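Local coordinates for U4/U6 snRNA-associated-splicing factor PRP24 (Saccharomyces cerevisiae, PDB 4N0T), which binds U6 snRNA, anneals it to U4 snRNA and acts as a recycling factor of the spliceosome, at residues 281-286 with 353-358. Residues are numbered along the deposited sequence; the frame is centred on the assembly and turned at random.
Sequences LICLFP and GTINDM. With SO4 (sulfate ion), chain C.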
loop_
_atom_site.group_PDB
_atom_site.type_symbol
_atom_site.label_atom_id
_atom_site.label_comp_id
_atom_site.label_asym_id
_atom_site.label_seq_id
_atom_site.Cartn_x
_atom_site.Cartn_y
_atom_site.Cartn_z
ATOM N N LEU A 281 3.097 22.491 -11.724
ATOM C CA LEU A 281 2.307 21.445 -11.061
ATOM C C LEU A 281 0.834 21.799 -10.882
ATOM O O LEU A 281 0.451 22.976 -10.879
ATOM C CB LEU A 281 2.921 21.069 -9.706
ATOM C CG LEU A 281 2.957 22.097 -8.564
ATOM C CD1 LEU A 281 1.655 22.112 -7.768
ATOM C CD2 LEU A 281 4.133 21.824 -7.630
ATOM N N ILE A 282 0.010 20.771 -10.711
ATOM C CA ILE A 282 -1.369 20.963 -10.284
ATOM C C ILE A 282 -1.676 19.952 -9.186
ATOM O O ILE A 282 -0.946 18.975 -9.012
ATOM C CB ILE A 282 -2.384 20.747 -11.433
ATOM C CG1 ILE A 282 -2.457 19.266 -11.811
ATOM C CG2 ILE A 282 -2.044 21.624 -12.647
ATOM C CD1 ILE A 282 -3.520 18.967 -12.867
ATOM N N CYS A 283 -2.746 20.195 -8.438
ATOM C CA CYS A 283 -3.208 19.229 -7.461
ATOM C C CYS A 283 -4.535 18.676 -7.923
ATOM O O CYS A 283 -5.330 19.392 -8.537
ATOM C CB CYS A 283 -3.407 19.894 -6.104
ATOM S SG CYS A 283 -1.846 20.417 -5.349
ATOM N N LEU A 284 -4.764 17.400 -7.636
ATOM C CA LEU A 284 -6.068 16.773 -7.843
ATOM C C LEU A 284 -6.625 16.387 -6.480
ATOM O O LEU A 284 -5.903 15.872 -5.635
ATOM C CB LEU A 284 -5.920 15.514 -8.701
ATOM C CG LEU A 284 -5.407 15.718 -10.127
ATOM C CD1 LEU A 284 -5.436 14.393 -10.881
ATOM C CD2 LEU A 284 -6.250 16.776 -10.881
ATOM N N PHE A 285 -7.912 16.634 -6.255
ATOM C CA PHE A 285 -8.519 16.371 -4.954
ATOM C C PHE A 285 -10.035 16.444 -5.132
ATOM O O PHE A 285 -10.490 17.053 -6.098
ATOM C CB PHE A 285 -8.059 17.435 -3.950
ATOM C CG PHE A 285 -8.237 18.854 -4.430
ATOM C CD1 PHE A 285 -7.275 19.461 -5.224
ATOM C CD2 PHE A 285 -9.368 19.586 -4.072
ATOM C CE1 PHE A 285 -7.426 20.767 -5.664
ATOM C CE2 PHE A 285 -9.521 20.889 -4.504
ATOM C CZ PHE A 285 -8.558 21.482 -5.298
ATOM N N PRO A 286 -10.808 15.799 -4.243
ATOM C CA PRO A 286 -10.360 14.867 -3.196
ATOM C C PRO A 286 -10.193 13.467 -3.774
ATOM O O PRO A 286 -10.929 13.073 -4.690
ATOM C CB PRO A 286 -11.528 14.881 -2.212
ATOM C CG PRO A 286 -12.737 15.031 -3.124
ATOM C CD PRO A 286 -12.284 15.950 -4.246
ATOM N N GLY A 353 -6.473 22.263 -8.980
ATOM C CA GLY A 353 -6.205 23.560 -8.390
ATOM C C GLY A 353 -4.767 23.641 -7.952
ATOM O O GLY A 353 -4.001 22.697 -8.162
ATOM N N THR A 354 -4.397 24.766 -7.351
ATOM C CA THR A 354 -3.065 24.916 -6.786
ATOM C C THR A 354 -2.990 24.168 -5.468
ATOM O O THR A 354 -4.009 23.666 -4.965
ATOM C CB THR A 354 -2.769 26.385 -6.486
ATOM O OG1 THR A 354 -3.676 26.839 -5.478
ATOM C CG2 THR A 354 -2.925 27.231 -7.740
ATOM N N ILE A 355 -1.786 24.107 -4.892
ATOM C CA ILE A 355 -1.645 23.560 -3.553
ATOM C C ILE A 355 -2.577 24.269 -2.571
ATOM O O ILE A 355 -3.266 23.625 -1.789
ATOM C CB ILE A 355 -0.173 23.623 -3.062
ATOM C CG1 ILE A 355 0.664 22.619 -3.858
ATOM C CG2 ILE A 355 -0.091 23.332 -1.562
ATOM C CD1 ILE A 355 2.172 22.800 -3.700
ATOM N N ASN A 356 -2.624 25.599 -2.621
ATOM C CA ASN A 356 -3.478 26.328 -1.688
ATOM C C ASN A 356 -4.975 26.082 -1.920
ATOM O O ASN A 356 -5.757 26.071 -0.962
ATOM C CB ASN A 356 -3.139 27.828 -1.675
ATOM C CG ASN A 356 -1.813 28.123 -0.989
ATOM O OD1 ASN A 356 -1.311 27.315 -0.210
ATOM N ND2 ASN A 356 -1.238 29.289 -1.281
ATOM N N ASP A 357 -5.364 25.855 -3.175
ATOM C CA ASP A 357 -6.750 25.479 -3.488
ATOM C C ASP A 357 -7.092 24.147 -2.826
ATOM O O ASP A 357 -8.164 23.967 -2.241
ATOM C CB ASP A 357 -6.953 25.320 -5.002
ATOM C CG ASP A 357 -6.966 26.639 -5.751
ATOM O OD1 ASP A 357 -7.309 27.688 -5.154
ATOM O OD2 ASP A 357 -6.631 26.615 -6.956
ATOM N N MET A 358 -6.172 23.198 -2.955
ATOM C CA MET A 358 -6.348 21.888 -2.349
ATOM C C MET A 358 -6.508 22.018 -0.839
ATOM O O MET A 358 -7.394 21.404 -0.250
ATOM C CB MET A 358 -5.149 20.996 -2.686
ATOM C CG MET A 358 -5.189 19.644 -1.982
ATOM S SD MET A 358 -3.742 18.624 -2.407
ATOM C CE MET A 358 -2.406 19.650 -1.797
HETATM S S SO4 C . -3.200 30.722 -4.195
HETATM O O1 SO4 C . -1.863 30.147 -4.320
HETATM O O2 SO4 C . -3.416 31.187 -2.820
HETATM O O3 SO4 C . -3.337 31.843 -5.124
HETATM O O4 SO4 C . -4.181 29.703 -4.556
#
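G353 pairs with C283 in antiparallel register as a hydrogen-bonded pair: C283 N donates a hydrogen bond to G353 O at 2.8 Å, and G353 N donates a weak one back to C283 O. The F285 ring comes obliquely up to this glycine, CE1 lying 3.8 Å from G353 N; a CB on G353 would sit tight against F285 CZ and clash with D357 CB. At T354 the chain leaves the strand and enters a helix through a capping box. T354 OG1 accepts from D357 N, and D357 OD2 accepts from T354 N at 2.9 Å, the donor standing above the carboxylate plane. The other carboxylate oxygen, D357 OD1, is salt-bridged to R360. A sulfate, probably from the crystallisation liquor, is hydrogen-bonded by T354 OG1, N356 ND2 and R360. This is the occluded RNA-recognition motif: strand 281-285 is central in its antiparallel sheet, between 322-327 and 348-353, and helix 355-365 packs across the face bearing C283 and F285, probably the one canonical RNA-recognition motifs use for RNA, consistent with the name. I355 lays its CG1 3.7 Å from C283 SG and meets L281 CD1, the two branched chains crossing at about a right angle; L269 and L270 of helix 258-270 adjoin this pair. D357 touches the ring with CB, near CZ. M358 CA stands 3.7 Å from the F285 ring centroid, a CH-pi contact over the face. M358 CB lies 3.6 Å from F285 CD1. An anti chi1 (175°) sets M358 CG 3.9 Å from F285 CD1; SD makes an oblique Met-aromatic contact, and the bend at chi3 (61°) turns CE to C283 SG. An alanine in place of F285 would probably leave M358 without its aromatic platform and open a gap between strand and helix.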